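Local coordinates for protein fructose-bisphosphate aldolase (PDB 4MOZ) that belongs to the DeoC/LacD family of aldolases and folds as a closed eight-stranded parallel beta/alpha (TIM) barrel, at residues 101-106 against 118-124; 175-179 against 197-201. Residues are numbered along the deposited sequence.

Interaction 1: residues 101-106 against 118-124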
loop_
_atom_site.group_PDB
_atom_site.type_symbol
_atom_site.label_atom_id
_atom_site.label_comp_id
_atom_site.label_asym_id
_atom_site.label_seq_id
_atom_site.Cartn_x
_atom_site.Cartn_y
_atom_site.Cartn_z
ATOM N N VAL C 101 17.397 17.309 -8.091
ATOM C CA VAL C 101 17.286 16.250 -7.089
ATOM C C VAL C 101 16.790 14.945 -7.713
ATOM O O VAL C 101 15.660 14.860 -8.209
ATOM C CB VAL C 101 16.395 16.667 -5.901
ATOM C CG1 VAL C 101 16.316 15.546 -4.870
ATOM C CG2 VAL C 101 16.935 17.939 -5.258
ATOM N N LYS C 102 17.657 13.937 -7.692
ATOM C CA LYS C 102 17.321 12.619 -8.205
ATOM C C LYS C 102 16.445 11.894 -7.184
ATOM O O LYS C 102 16.917 11.489 -6.124
ATOM C CB LYS C 102 18.596 11.831 -8.530
ATOM C CG LYS C 102 18.370 10.447 -9.121
ATOM C CD LYS C 102 17.523 10.494 -10.386
ATOM C CE LYS C 102 17.784 9.287 -11.269
ATOM N NZ LYS C 102 17.337 8.022 -10.620
HETATM N N MSE C 103 15.167 11.741 -7.525
HETATM C CA MSE C 103 14.131 11.285 -6.593
HETATM C C MSE C 103 14.185 9.799 -6.247
HETATM O O MSE C 103 13.799 9.409 -5.147
HETATM C CB MSE C 103 12.743 11.614 -7.144
HETATM C CG MSE C 103 12.491 13.087 -7.327
HETATM SE SE MSE C 103 12.599 14.083 -5.660
HETATM C CE MSE C 103 11.008 13.380 -4.767
ATOM N N ASN C 104 14.621 8.971 -7.189
ATOM C CA ASN C 104 14.755 7.545 -6.920
ATOM C C ASN C 104 16.177 7.034 -7.122
ATOM O O ASN C 104 16.973 7.672 -7.805
ATOM C CB ASN C 104 13.721 6.722 -7.712
ATOM C CG ASN C 104 13.934 6.755 -9.219
ATOM O OD1 ASN C 104 14.614 7.631 -9.766
ATOM N ND2 ASN C 104 13.326 5.795 -9.905
ATOM N N SER C 105 16.494 5.905 -6.495
ATOM C CA SER C 105 17.784 5.241 -6.652
ATOM C C SER C 105 17.685 3.786 -6.212
ATOM O O SER C 105 16.837 3.440 -5.395
ATOM C CB SER C 105 18.870 5.944 -5.828
ATOM O OG SER C 105 19.247 7.179 -6.415
ATOM N N LYS C 106 18.565 2.948 -6.753
ATOM C CA LYS C 106 18.710 1.558 -6.323
ATOM C C LYS C 106 20.180 1.174 -6.432
ATOM O O LYS C 106 20.954 1.886 -7.076
ATOM C CB LYS C 106 17.844 0.628 -7.180
ATOM C CG LYS C 106 18.288 0.496 -8.629
ATOM C CD LYS C 106 17.704 -0.757 -9.268
ATOM C CE LYS C 106 18.331 -1.038 -10.624
ATOM N NZ LYS C 106 19.697 -1.622 -10.508
ATOM N N TYR C 118 13.877 -2.433 -9.866
ATOM C CA TYR C 118 12.960 -1.428 -9.361
ATOM C C TYR C 118 13.745 -0.367 -8.582
ATOM O O TYR C 118 14.507 -0.689 -7.668
ATOM C CB TYR C 118 11.868 -2.062 -8.487
ATOM C CG TYR C 118 11.025 -1.055 -7.721
ATOM C CD1 TYR C 118 10.499 0.073 -8.356
ATOM C CD2 TYR C 118 10.739 -1.238 -6.369
ATOM C CE1 TYR C 118 9.737 0.997 -7.662
ATOM C CE2 TYR C 118 9.966 -0.317 -5.665
ATOM C CZ TYR C 118 9.472 0.800 -6.317
ATOM O OH TYR C 118 8.705 1.726 -5.641
ATOM N N SER C 119 13.563 0.892 -8.970
ATOM C CA SER C 119 14.163 2.022 -8.258
ATOM C C SER C 119 13.056 2.871 -7.621
ATOM O O SER C 119 12.285 3.520 -8.333
ATOM C CB SER C 119 15.046 2.843 -9.204
ATOM O OG SER C 119 15.542 4.007 -8.573
ATOM N N PRO C 120 12.961 2.851 -6.277
ATOM C CA PRO C 120 11.853 3.477 -5.560
ATOM C C PRO C 120 12.064 4.962 -5.281
ATOM O O PRO C 120 13.187 5.384 -4.996
ATOM C CB PRO C 120 11.853 2.723 -4.234
ATOM C CG PRO C 120 13.297 2.446 -3.988
ATOM C CD PRO C 120 13.892 2.174 -5.348
ATOM N N GLN C 121 10.985 5.742 -5.343
ATOM C CA GLN C 121 11.036 7.119 -4.878
ATOM C C GLN C 121 11.494 7.104 -3.423
ATOM O O GLN C 121 10.950 6.373 -2.604
ATOM C CB GLN C 121 9.678 7.797 -5.010
ATOM C CG GLN C 121 9.723 9.280 -4.675
ATOM C CD GLN C 121 8.433 10.000 -5.013
ATOM O OE1 GLN C 121 7.705 9.597 -5.924
ATOM N NE2 GLN C 121 8.147 11.078 -4.286
ATOM N N LEU C 122 12.510 7.901 -3.119
ATOM C CA LEU C 122 13.197 7.827 -1.830
ATOM C C LEU C 122 12.533 8.648 -0.736
ATOM O O LEU C 122 12.758 8.395 0.439
ATOM C CB LEU C 122 14.663 8.233 -1.990
ATOM C CG LEU C 122 15.485 7.380 -2.961
ATOM C CD1 LEU C 122 16.855 8.001 -3.218
ATOM C CD2 LEU C 122 15.620 5.942 -2.470
ATOM N N HIS C 123 11.712 9.620 -1.124
ATOM C CA HIS C 123 11.027 10.513 -0.183
ATOM C C HIS C 123 10.005 11.292 -0.951
ATOM O O HIS C 123 10.027 11.292 -2.178
ATOM C CB HIS C 123 12.027 11.477 0.458
ATOM C CG HIS C 123 12.985 12.084 -0.536
ATOM N ND1 HIS C 123 12.639 13.105 -1.346
ATOM C CD2 HIS C 123 14.295 11.744 -0.869
ATOM C CE1 HIS C 123 13.677 13.414 -2.143
ATOM N NE2 HIS C 123 14.690 12.579 -1.852
ATOM N N ASP C 124 9.108 11.983 -0.258
ATOM C CA ASP C 124 8.111 12.797 -0.952
ATOM C C ASP C 124 8.711 14.081 -1.547
ATOM O O ASP C 124 9.846 14.464 -1.225
ATOM C CB ASP C 124 6.902 13.100 -0.050
ATOM C CG ASP C 124 7.276 13.847 1.228
ATOM O OD1 ASP C 124 8.302 14.565 1.260
ATOM O OD2 ASP C 124 6.521 13.722 2.214
HETATM O O HOH W 1 16.845 11.786 -3.315
#

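Interaction 2: residues 175-179 against 197-201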
loop_
_atom_site.group_PDB
_atom_site.type_symbol
_atom_site.label_atom_id
_atom_site.label_comp_id
_atom_site.label_asym_id
_atom_site.label_seq_id
_atom_site.Cartn_x
_atom_site.Cartn_y
_atom_site.Cartn_z
ATOM N N LEU C 175 13.547 12.734 -16.887
ATOM C CA LEU C 175 13.354 11.310 -16.679
ATOM C C LEU C 175 14.465 10.515 -17.348
ATOM O O LEU C 175 14.746 10.708 -18.529
ATOM C CB LEU C 175 11.990 10.862 -17.209
ATOM C CG LEU C 175 10.735 11.447 -16.551
ATOM C CD1 LEU C 175 9.488 10.926 -17.251
ATOM C CD2 LEU C 175 10.683 11.136 -15.059
ATOM N N TRP C 176 15.115 9.649 -16.579
ATOM C CA TRP C 176 15.998 8.640 -17.143
ATOM C C TRP C 176 15.127 7.489 -17.515
ATOM O O TRP C 176 14.397 6.972 -16.679
ATOM C CB TRP C 176 16.992 8.157 -16.105
ATOM C CG TRP C 176 18.158 9.068 -15.837
ATOM C CD1 TRP C 176 19.496 8.831 -16.132
ATOM C CD2 TRP C 176 18.137 10.378 -15.167
ATOM N NE1 TRP C 176 20.279 9.877 -15.721
ATOM C CE2 TRP C 176 19.529 10.838 -15.132
ATOM C CE3 TRP C 176 17.145 11.185 -14.622
ATOM C CZ2 TRP C 176 19.889 12.058 -14.566
ATOM C CZ3 TRP C 176 17.514 12.415 -14.063
ATOM C CH2 TRP C 176 18.857 12.839 -14.031
ATOM N N ILE C 177 15.167 7.071 -18.769
ATOM C CA ILE C 177 14.355 5.931 -19.163
ATOM C C ILE C 177 15.207 4.853 -19.817
ATOM O O ILE C 177 15.632 4.991 -20.965
ATOM C CB ILE C 177 13.144 6.330 -20.034
ATOM C CG1 ILE C 177 12.291 7.384 -19.307
ATOM C CG2 ILE C 177 12.313 5.098 -20.355
ATOM C CD1 ILE C 177 10.922 7.644 -19.911
ATOM N N TYR C 178 15.462 3.794 -19.052
ATOM C CA TYR C 178 16.277 2.676 -19.493
ATOM C C TYR C 178 15.451 1.401 -19.490
ATOM O O TYR C 178 15.338 0.744 -18.456
ATOM C CB TYR C 178 17.470 2.483 -18.560
ATOM C CG TYR C 178 18.413 3.655 -18.452
ATOM C CD1 TYR C 178 18.926 4.280 -19.591
ATOM C CD2 TYR C 178 18.828 4.114 -17.206
ATOM C CE1 TYR C 178 19.806 5.343 -19.486
ATOM C CE2 TYR C 178 19.708 5.173 -17.092
ATOM C CZ TYR C 178 20.194 5.779 -18.232
ATOM O OH TYR C 178 21.071 6.827 -18.110
ATOM N N PRO C 179 14.852 1.047 -20.639
ATOM C CA PRO C 179 14.139 -0.224 -20.684
ATOM C C PRO C 179 15.062 -1.368 -20.273
ATOM O O PRO C 179 16.088 -1.615 -20.907
ATOM C CB PRO C 179 13.712 -0.331 -22.147
ATOM C CG PRO C 179 13.537 1.092 -22.568
ATOM C CD PRO C 179 14.645 1.837 -21.868
ATOM N N ALA C 197 11.164 4.548 -25.515
ATOM C CA ALA C 197 11.485 5.165 -24.231
ATOM C C ALA C 197 11.326 6.681 -24.293
ATOM O O ALA C 197 10.744 7.290 -23.396
ATOM C CB ALA C 197 12.901 4.790 -23.811
ATOM N N ALA C 198 11.837 7.280 -25.367
ATOM C CA ALA C 198 11.743 8.720 -25.571
ATOM C C ALA C 198 10.295 9.201 -25.658
ATOM O O ALA C 198 9.949 10.235 -25.086
ATOM C CB ALA C 198 12.519 9.130 -26.812
ATOM N N GLY C 199 9.454 8.443 -26.360
ATOM C CA GLY C 199 8.033 8.776 -26.495
ATOM C C GLY C 199 7.248 8.693 -25.193
ATOM O O GLY C 199 6.335 9.491 -24.957
ATOM N N VAL C 200 7.607 7.733 -24.343
ATOM C CA VAL C 200 6.947 7.575 -23.044
ATOM C C VAL C 200 7.160 8.810 -22.168
ATOM O O VAL C 200 6.216 9.297 -21.528
ATOM C CB VAL C 200 7.414 6.294 -22.313
ATOM C CG1 VAL C 200 6.963 6.290 -20.857
ATOM C CG2 VAL C 200 6.898 5.058 -23.035
ATOM N N ALA C 201 8.393 9.321 -22.162
ATOM C CA ALA C 201 8.742 10.496 -21.364
ATOM C C ALA C 201 7.851 11.693 -21.687
ATOM O O ALA C 201 7.445 12.433 -20.783
ATOM C CB ALA C 201 10.203 10.854 -21.555
#

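Interaction 1: residues 101-106 against 118-124
Leaving barrel strand 99-102 at its C-terminal end, the chain runs out through residues 103-106, and after a loop of eleven residues it comes back as 118-124, roughly antiparallel, with end-to-end directions 145° apart. This is a beta-alpha loop of the TIM barrel, the return limb leading straight into helix 125-132. The two limbs are closest at Asn104 and Gln121, CA to CA 4.3 Å, where they form a single beta bridge. Its hydrogen bond runs from Leu122 N to Met103 O at 2.8 Å; beside it, Asn104 CA makes a CA-H...O contact of 3.3 Å with Pro120 O.

The side chain of Asn104 bonds on both sides: ND2 donates to Ser119 O at 3.0 Å, while OD1 accepts from the backbone N of Thr144 on the neighbouring strand. Lys102 NZ comes back to Asn104 OD1 and to Asn104 O, both at 2.9 Å, and also bonds Thr144. Met103, here selenomethionine, has more of its surface covered by the opposing segment than any other residue of the contact: its CE lies 3.5 Å from His123 O and 3.7 Å from Gln121 NE2, with SE approaching the His123 ring obliquely, 4.7 Å from the centroid. Leu122 packs against Ser105, Leu122 CD1 lying 3.9 Å from Ser105 CB. At the helix start, Asp124 is the N-cap, its OD1 taking the backbone N of Ala127, and its own backbone N bonds Gln161 of the second subunit. One water joins the limbs further, donating to Lys102 O at 2.8 Å and hydrogen-bonded to His123 NE2 at 2.7 Å.

Interaction 2: residues 175-179 against 197-201
Ile177 is the main bump here, reaching from the strand into a shallow hollow on the helix lined by Ala197, Val200 and Ala201. Its two arms divide the space: CG2 sits 3.5 Å from Ala197 CB, while CD1 pushes further in, 3.5 Å from Ala197 O, 3.7 Å from Ala201 CB and 4.3 Å from Val200 CG1. The small alanines let the isoleucine come this close, since a methyl group is all that each of them raises toward the strand. On one flank Leu175 lays CD1 against Ala201, 4.2 Å from its CA and 4.4 Å from its CB; on the other, the Pro179 ring brings CD to 3.9 Å from Ala197 CB.

This is the strand-to-helix packing of a beta-alpha-beta unit, strand 172-177, helix 191-204 and strand 208-210, in the wall of the TIM barrel. The helix runs back roughly antiparallel to the strand, at 152°, with the local axes 8.9 Å apart at closest approach. Alternation along the strand sorts the side chains: Leu175 and Ile177 point out to the helix, whereas Trp176 makes no contact with it and forms a cation-pi interaction with Lys102. Ala198 and Gly199 lie on the part of the helix turned from the strand. Neighbouring strand 138-145 supplies Leu145 against both Leu175 and Ile177, and Val200 also packs on Leu49 of the third subunit.

Strand 138-145 lies between the two barrel strands involved, 99-102 and 172-177. The centres of the two contacts are about 16 Å apart. Interaction 1 shapes a loop at the C-terminal mouth of the barrel; interaction 2 packs a helix on its outer wall. They meet through Lys102 and Trp176, neither of which contacts the other segment of its own interaction. Lys102 CE packs 3.9 Å from Trp176 CE3, and the two also form a cation-pi interaction; on the intervening strand, Thr144 is hydrogen-bonded to Lys102 NZ through OG1 and touches the Trp176 side chain. In TIM barrels generally the active site lies at the C-terminal ends of the strands, and the Lys102-Trp176 pair is near that end.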